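Local coordinates for protein LacI family sugar-binding transcriptional regulator (Enterococcus faecalis V583, PDB 4RK0) that binds ribose between the two lobes of its periplasmic-binding-protein-like domain and probably regulates transcription as a sugar-responsive, DNA-binding repressor of the LacI family, at residues 60-74 with 82-96. Sequence-based numbering, arbitrary orientation.
With RIB (alpha-D-ribofuranose), chain E.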
loop_
_atom_site.group_PDB
_atom_site.type_symbol
_atom_site.label_atom_id
_atom_site.label_comp_id
_atom_site.label_asym_id
_atom_site.label_seq_id
_atom_site.Cartn_x
_atom_site.Cartn_y
_atom_site.Cartn_z
ATOM N N ILE A 60 21.110 -8.869 -5.794
ATOM C CA ILE A 60 22.166 -8.391 -4.917
ATOM C C ILE A 60 23.541 -8.419 -5.620
ATOM O O ILE A 60 24.454 -7.768 -5.155
ATOM C CB ILE A 60 22.171 -9.137 -3.548
ATOM C CG1 ILE A 60 22.819 -8.305 -2.441
ATOM C CG2 ILE A 60 22.853 -10.513 -3.607
ATOM C CD1 ILE A 60 21.892 -7.289 -1.837
ATOM N N ARG A 61 23.672 -9.115 -6.759
ATOM C CA ARG A 61 24.943 -9.166 -7.495
ATOM C C ARG A 61 25.039 -8.162 -8.673
ATOM O O ARG A 61 26.021 -8.187 -9.411
ATOM C CB ARG A 61 25.181 -10.586 -8.024
ATOM C CG ARG A 61 25.440 -11.607 -6.947
ATOM C CD ARG A 61 25.429 -13.025 -7.500
ATOM N NE ARG A 61 26.102 -13.948 -6.582
ATOM C CZ ARG A 61 25.588 -14.414 -5.444
ATOM N NH1 ARG A 61 26.310 -15.244 -4.697
ATOM N NH2 ARG A 61 24.364 -14.059 -5.041
ATOM N N ARG A 62 24.020 -7.333 -8.875
ATOM C CA ARG A 62 24.065 -6.301 -9.908
ATOM C C ARG A 62 24.990 -5.198 -9.449
ATOM O O ARG A 62 25.135 -4.965 -8.237
ATOM C CB ARG A 62 22.704 -5.652 -10.132
ATOM C CG ARG A 62 21.563 -6.590 -10.447
ATOM C CD ARG A 62 21.842 -7.593 -11.549
ATOM N NE ARG A 62 20.664 -8.447 -11.636
ATOM C CZ ARG A 62 19.756 -8.429 -12.609
ATOM N NH1 ARG A 62 18.715 -9.230 -12.520
ATOM N NH2 ARG A 62 19.880 -7.634 -13.669
ATOM N N SER A 63 25.564 -4.487 -10.416
ATOM C CA SER A 63 26.486 -3.392 -10.110
ATOM C C SER A 63 25.743 -2.042 -10.017
ATOM O O SER A 63 25.771 -1.209 -10.931
ATOM C CB SER A 63 27.631 -3.357 -11.129
ATOM O OG SER A 63 28.848 -3.024 -10.482
ATOM N N VAL A 64 25.071 -1.850 -8.885
ATOM C CA VAL A 64 24.372 -0.601 -8.583
ATOM C C VAL A 64 25.243 0.217 -7.665
ATOM O O VAL A 64 26.209 -0.283 -7.077
ATOM C CB VAL A 64 22.981 -0.799 -7.902
ATOM C CG1 VAL A 64 22.022 -1.510 -8.829
ATOM C CG2 VAL A 64 23.109 -1.534 -6.573
ATOM N N ASP A 65 24.867 1.482 -7.514
ATOM C CA ASP A 65 25.617 2.397 -6.694
ATOM C C ASP A 65 25.399 2.149 -5.214
ATOM O O ASP A 65 26.257 2.468 -4.394
ATOM C CB ASP A 65 25.273 3.832 -7.088
ATOM C CG ASP A 65 25.630 4.120 -8.526
ATOM O OD1 ASP A 65 26.756 3.772 -8.936
ATOM O OD2 ASP A 65 24.780 4.660 -9.257
ATOM N N GLY A 66 24.275 1.536 -4.843
ATOM C CA GLY A 66 24.069 1.244 -3.427
ATOM C C GLY A 66 22.767 0.492 -3.171
ATOM O O GLY A 66 21.900 0.468 -4.035
ATOM N N PHE A 67 22.698 -0.150 -2.015
ATOM C CA PHE A 67 21.553 -0.997 -1.627
ATOM C C PHE A 67 20.973 -0.600 -0.280
ATOM O O PHE A 67 21.695 -0.418 0.689
ATOM C CB PHE A 67 21.949 -2.496 -1.503
ATOM C CG PHE A 67 22.000 -3.232 -2.811
ATOM C CD1 PHE A 67 20.833 -3.631 -3.436
ATOM C CD2 PHE A 67 23.220 -3.554 -3.410
ATOM C CE1 PHE A 67 20.873 -4.322 -4.647
ATOM C CE2 PHE A 67 23.263 -4.237 -4.620
ATOM C CZ PHE A 67 22.090 -4.619 -5.239
ATOM N N VAL A 68 19.645 -0.507 -0.220
ATOM C CA VAL A 68 18.939 -0.442 1.062
ATOM C C VAL A 68 18.340 -1.844 1.300
ATOM O O VAL A 68 17.595 -2.312 0.448
ATOM C CB VAL A 68 17.756 0.565 0.989
ATOM C CG1 VAL A 68 17.031 0.622 2.319
ATOM C CG2 VAL A 68 18.255 1.951 0.582
ATOM N N ILE A 69 18.633 -2.437 2.447
ATOM C CA ILE A 69 18.273 -3.832 2.757
ATOM C C ILE A 69 17.419 -3.872 4.017
ATOM O O ILE A 69 17.875 -3.658 5.118
ATOM C CB ILE A 69 19.511 -4.788 2.859
ATOM C CG1 ILE A 69 20.322 -4.727 1.557
ATOM C CG2 ILE A 69 19.016 -6.213 3.133
ATOM C CD1 ILE A 69 21.718 -5.309 1.614
ATOM N N ALA A 70 16.128 -4.124 3.806
ATOM C CA ALA A 70 15.179 -4.170 4.878
ATOM C C ALA A 70 14.649 -5.601 5.110
ATOM O O ALA A 70 13.800 -5.783 5.970
ATOM C CB ALA A 70 13.992 -3.243 4.572
ATOM N N SER A 71 15.118 -6.577 4.326
ATOM C CA SER A 71 14.621 -7.970 4.374
ATOM C C SER A 71 15.710 -8.876 4.929
ATOM O O SER A 71 16.860 -8.750 4.533
ATOM C CB SER A 71 14.223 -8.421 2.945
ATOM O OG SER A 71 14.085 -9.832 2.833
ATOM N N SER A 72 15.345 -9.779 5.842
ATOM C CA SER A 72 16.275 -10.776 6.419
ATOM C C SER A 72 16.629 -11.925 5.465
ATOM O O SER A 72 17.455 -12.754 5.810
ATOM C CB SER A 72 15.671 -11.386 7.694
ATOM O OG SER A 72 14.406 -11.944 7.376
ATOM N N GLU A 73 16.000 -11.963 4.292
ATOM C CA GLU A 73 16.292 -12.909 3.210
ATOM C C GLU A 73 17.639 -12.656 2.533
ATOM O O GLU A 73 18.159 -13.540 1.877
ATOM C CB GLU A 73 15.147 -12.944 2.178
ATOM C CG GLU A 73 13.859 -13.529 2.776
ATOM C CD GLU A 73 12.727 -13.691 1.772
ATOM O OE1 GLU A 73 12.937 -13.458 0.552
ATOM O OE2 GLU A 73 11.626 -14.090 2.202
ATOM N N ILE A 74 18.236 -11.480 2.728
ATOM C CA ILE A 74 19.631 -11.278 2.314
ATOM C C ILE A 74 20.544 -11.617 3.490
ATOM O O ILE A 74 20.435 -11.028 4.570
ATOM C CB ILE A 74 19.869 -9.850 1.822
ATOM C CG1 ILE A 74 18.891 -9.500 0.691
ATOM C CG2 ILE A 74 21.306 -9.687 1.355
ATOM C CD1 ILE A 74 19.149 -10.194 -0.638
ATOM N N THR A 82 29.430 -10.359 -1.810
ATOM C CA THR A 82 29.010 -9.559 -2.946
ATOM C C THR A 82 29.345 -8.087 -2.732
ATOM O O THR A 82 30.160 -7.517 -3.455
ATOM C CB THR A 82 27.496 -9.712 -3.195
ATOM O OG1 THR A 82 26.787 -9.400 -1.990
ATOM C CG2 THR A 82 27.153 -11.141 -3.609
ATOM N N LEU A 83 28.720 -7.475 -1.732
ATOM C CA LEU A 83 28.797 -6.036 -1.571
ATOM C C LEU A 83 30.077 -5.582 -0.849
ATOM O O LEU A 83 30.688 -4.610 -1.269
ATOM C CB LEU A 83 27.568 -5.516 -0.814
ATOM C CG LEU A 83 26.176 -5.903 -1.330
ATOM C CD1 LEU A 83 25.141 -5.141 -0.509
ATOM C CD2 LEU A 83 25.995 -5.591 -2.811
ATOM N N ARG A 84 30.449 -6.208 0.265
ATOM C CA ARG A 84 31.694 -5.796 0.939
ATOM C C ARG A 84 32.897 -6.129 0.065
ATOM O O ARG A 84 33.841 -5.353 0.006
ATOM C CB ARG A 84 31.875 -6.435 2.315
ATOM C CG ARG A 84 31.232 -5.670 3.458
ATOM C CD ARG A 84 31.114 -6.560 4.684
ATOM N NE ARG A 84 30.579 -5.860 5.850
ATOM C CZ ARG A 84 29.535 -6.260 6.576
ATOM N NH1 ARG A 84 28.886 -7.394 6.294
ATOM N NH2 ARG A 84 29.149 -5.526 7.613
ATOM N N ALA A 85 32.847 -7.270 -0.612
ATOM C CA ALA A 85 33.914 -7.670 -1.518
ATOM C C ALA A 85 34.034 -6.730 -2.716
ATOM O O ALA A 85 35.119 -6.550 -3.253
ATOM C CB ALA A 85 33.691 -9.092 -1.994
ATOM N N LYS A 86 32.933 -6.123 -3.142
ATOM C CA LYS A 86 32.971 -5.241 -4.329
ATOM C C LYS A 86 32.989 -3.758 -3.940
ATOM O O LYS A 86 33.019 -2.885 -4.807
ATOM C CB LYS A 86 31.800 -5.537 -5.271
ATOM C CG LYS A 86 31.868 -6.898 -5.951
ATOM C CD LYS A 86 30.514 -7.355 -6.485
ATOM C CE LYS A 86 29.992 -6.479 -7.610
ATOM N NZ LYS A 86 28.614 -6.887 -7.994
ATOM N N LYS A 87 32.982 -3.499 -2.627
ATOM C CA LYS A 87 32.915 -2.132 -2.072
ATOM C C LYS A 87 31.621 -1.413 -2.480
ATOM O O LYS A 87 31.634 -0.206 -2.783
ATOM C CB LYS A 87 34.124 -1.280 -2.510
ATOM C CG LYS A 87 35.485 -1.965 -2.482
ATOM C CD LYS A 87 36.139 -1.911 -1.119
ATOM C CE LYS A 87 37.630 -2.164 -1.261
ATOM N NZ LYS A 87 38.271 -2.484 0.040
ATOM N N ILE A 88 30.505 -2.138 -2.508
ATOM C CA ILE A 88 29.237 -1.502 -2.864
ATOM C C ILE A 88 28.585 -1.166 -1.546
ATOM O O ILE A 88 28.365 -2.032 -0.720
ATOM C CB ILE A 88 28.311 -2.335 -3.759
ATOM C CG1 ILE A 88 29.002 -2.621 -5.090
ATOM C CG2 ILE A 88 27.031 -1.555 -4.034
ATOM C CD1 ILE A 88 28.122 -3.280 -6.130
ATOM N N PRO A 89 28.344 0.123 -1.322
ATOM C CA PRO A 89 27.807 0.535 -0.043
ATOM C C PRO A 89 26.345 0.087 0.123
ATOM O O PRO A 89 25.630 -0.079 -0.867
ATOM C CB PRO A 89 27.907 2.058 -0.107
ATOM C CG PRO A 89 27.792 2.369 -1.552
ATOM C CD PRO A 89 28.492 1.252 -2.252
ATOM N N PHE A 90 25.981 -0.161 1.358
ATOM C CA PHE A 90 24.626 -0.544 1.723
ATOM C C PHE A 90 24.250 -0.090 3.132
ATOM O O PHE A 90 25.071 0.370 3.916
ATOM C CB PHE A 90 24.473 -2.062 1.615
ATOM C CG PHE A 90 25.252 -2.829 2.660
ATOM C CD1 PHE A 90 26.573 -3.177 2.454
ATOM C CD2 PHE A 90 24.669 -3.167 3.855
ATOM C CE1 PHE A 90 27.287 -3.859 3.434
ATOM C CE2 PHE A 90 25.364 -3.848 4.832
ATOM C CZ PHE A 90 26.691 -4.196 4.626
ATOM N N ILE A 91 22.962 -0.213 3.441
ATOM C CA ILE A 91 22.437 0.155 4.725
ATOM C C ILE A 91 21.275 -0.812 5.027
ATOM O O ILE A 91 20.590 -1.231 4.116
ATOM C CB ILE A 91 21.984 1.643 4.741
ATOM C CG1 ILE A 91 21.549 2.071 6.138
ATOM C CG2 ILE A 91 20.909 1.914 3.689
ATOM C CD1 ILE A 91 21.636 3.585 6.316
ATOM N N VAL A 92 21.173 -1.200 6.285
ATOM C CA VAL A 92 20.164 -2.149 6.761
ATOM C C VAL A 92 19.183 -1.494 7.747
ATOM O O VAL A 92 19.465 -0.500 8.418
ATOM C CB VAL A 92 20.785 -3.421 7.410
ATOM C CG1 VAL A 92 21.845 -4.034 6.504
ATOM C CG2 VAL A 92 21.310 -3.184 8.820
ATOM N N LEU A 93 18.001 -2.068 7.818
ATOM C CA LEU A 93 16.992 -1.581 8.681
ATOM C C LEU A 93 15.904 -2.630 8.774
ATOM O O LEU A 93 15.885 -3.634 8.037
ATOM C CB LEU A 93 16.381 -0.280 8.137
ATOM C CG LEU A 93 15.569 -0.374 6.859
ATOM C CD1 LEU A 93 14.641 0.857 6.743
ATOM C CD2 LEU A 93 16.413 -0.565 5.625
ATOM N N ASP A 94 15.024 -2.358 9.711
ATOM C CA ASP A 94 13.769 -3.070 9.880
ATOM C C ASP A 94 14.018 -4.564 10.147
ATOM O O ASP A 94 14.668 -4.891 11.154
ATOM C CB ASP A 94 12.855 -2.846 8.688
ATOM C CG ASP A 94 11.376 -3.032 9.082
ATOM O OD1 ASP A 94 10.919 -2.342 10.024
ATOM O OD2 ASP A 94 10.712 -3.910 8.531
ATOM N N GLN A 95 13.491 -5.449 9.301
ATOM C CA GLN A 95 13.625 -6.914 9.514
ATOM C C GLN A 95 15.022 -7.425 9.250
ATOM O O GLN A 95 15.304 -8.545 9.628
ATOM C CB GLN A 95 12.677 -7.716 8.631
ATOM C CG GLN A 95 11.236 -7.273 8.866
ATOM C CD GLN A 95 10.208 -8.168 8.196
ATOM O OE1 GLN A 95 10.532 -9.192 7.615
ATOM N NE2 GLN A 95 8.959 -7.775 8.288
ATOM N N LYS A 96 15.864 -6.647 8.579
ATOM C CA LYS A 96 17.289 -7.022 8.429
ATOM C C LYS A 96 18.101 -6.598 9.633
ATOM O O LYS A 96 18.289 -5.405 9.879
ATOM C CB LYS A 96 17.913 -6.393 7.187
ATOM C CG LYS A 96 19.412 -6.654 7.000
ATOM C CD LYS A 96 19.708 -8.161 6.830
ATOM C CE LYS A 96 21.189 -8.496 7.051
ATOM N NZ LYS A 96 21.429 -9.953 7.270
HETATM O O5 RIB E . 3.982 -3.580 9.742
HETATM C C5 RIB E . 5.033 -4.234 9.048
HETATM C C4 RIB E . 5.992 -4.624 10.087
HETATM O O4 RIB E . 7.091 -5.440 9.604
HETATM C C3 RIB E . 6.356 -3.219 10.524
HETATM O O3 RIB E . 5.929 -3.196 11.888
HETATM C C2 RIB E . 7.852 -3.195 10.200
HETATM O O2 RIB E . 8.611 -2.691 11.271
HETATM C C1 RIB E . 8.246 -4.593 9.692
HETATM O O1 RIB E . 9.366 -5.121 10.380
HETATM O O HOH W 1 26.410 -6.176 -6.466
HETATM O O HOH W 2 12.493 -10.318 6.257
#
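Phe67 to Ile69 pair in parallel with Phe90 to Val92, joining the two strands of a beta-alpha-beta unit in the Rossmann-like sheet of a LacI-type sugar-binding domain; helix 76-86 makes the crossover. The strand axes run 4.8 Å apart, their directions differing by 7°. Phe67 N donates to Pro89 O and Phe67 O accepts from Ile91 N; Ile69 repeats the pattern, its N lying 2.8 Å from Ile91 O and its O accepting from Leu93 N. On the face carrying Phe67 and Ile69, Leu83 descends from the helix. Its CD2 comes 3.5 Å from Phe67 CD2, the two side chains crossing at about a right angle, while its CD1 meets Ile69 CD1 tip to tip. Ile60 CD1 sits 4.0 Å above the plane of the Phe67 ring, over its centre, and Val64 CG2 lies offset over the opposite face. On the other side of the sheet, Leu93 CD2 packs 3.6 Å from Val68 CG1. Ahead of the strands, one water receives a hydrogen bond from Lys86 NZ and donates to Ile60 O and Arg62 O, linking the Lys86 side chain to the loop before strand 66-69. At the sugar-facing end, Asp94 OD1 accepts from ribose O2 at 2.6 Å, and Gln95 NE2 donates to ribose O4. A second water links Gln95 OE1 to Ser72 N, a second-shell bridge consistent with fixing the amide's orientation. Lys96 CG, set anti to the backbone N (chi1 176°), lies beside Ile69 CG2; the bend at chi2 (62°) then turns the chain toward Ile74, where NZ, also bonded to Asn76 OD1, reaches Ile74 O at 3.1 Å, in the carbonyl plane.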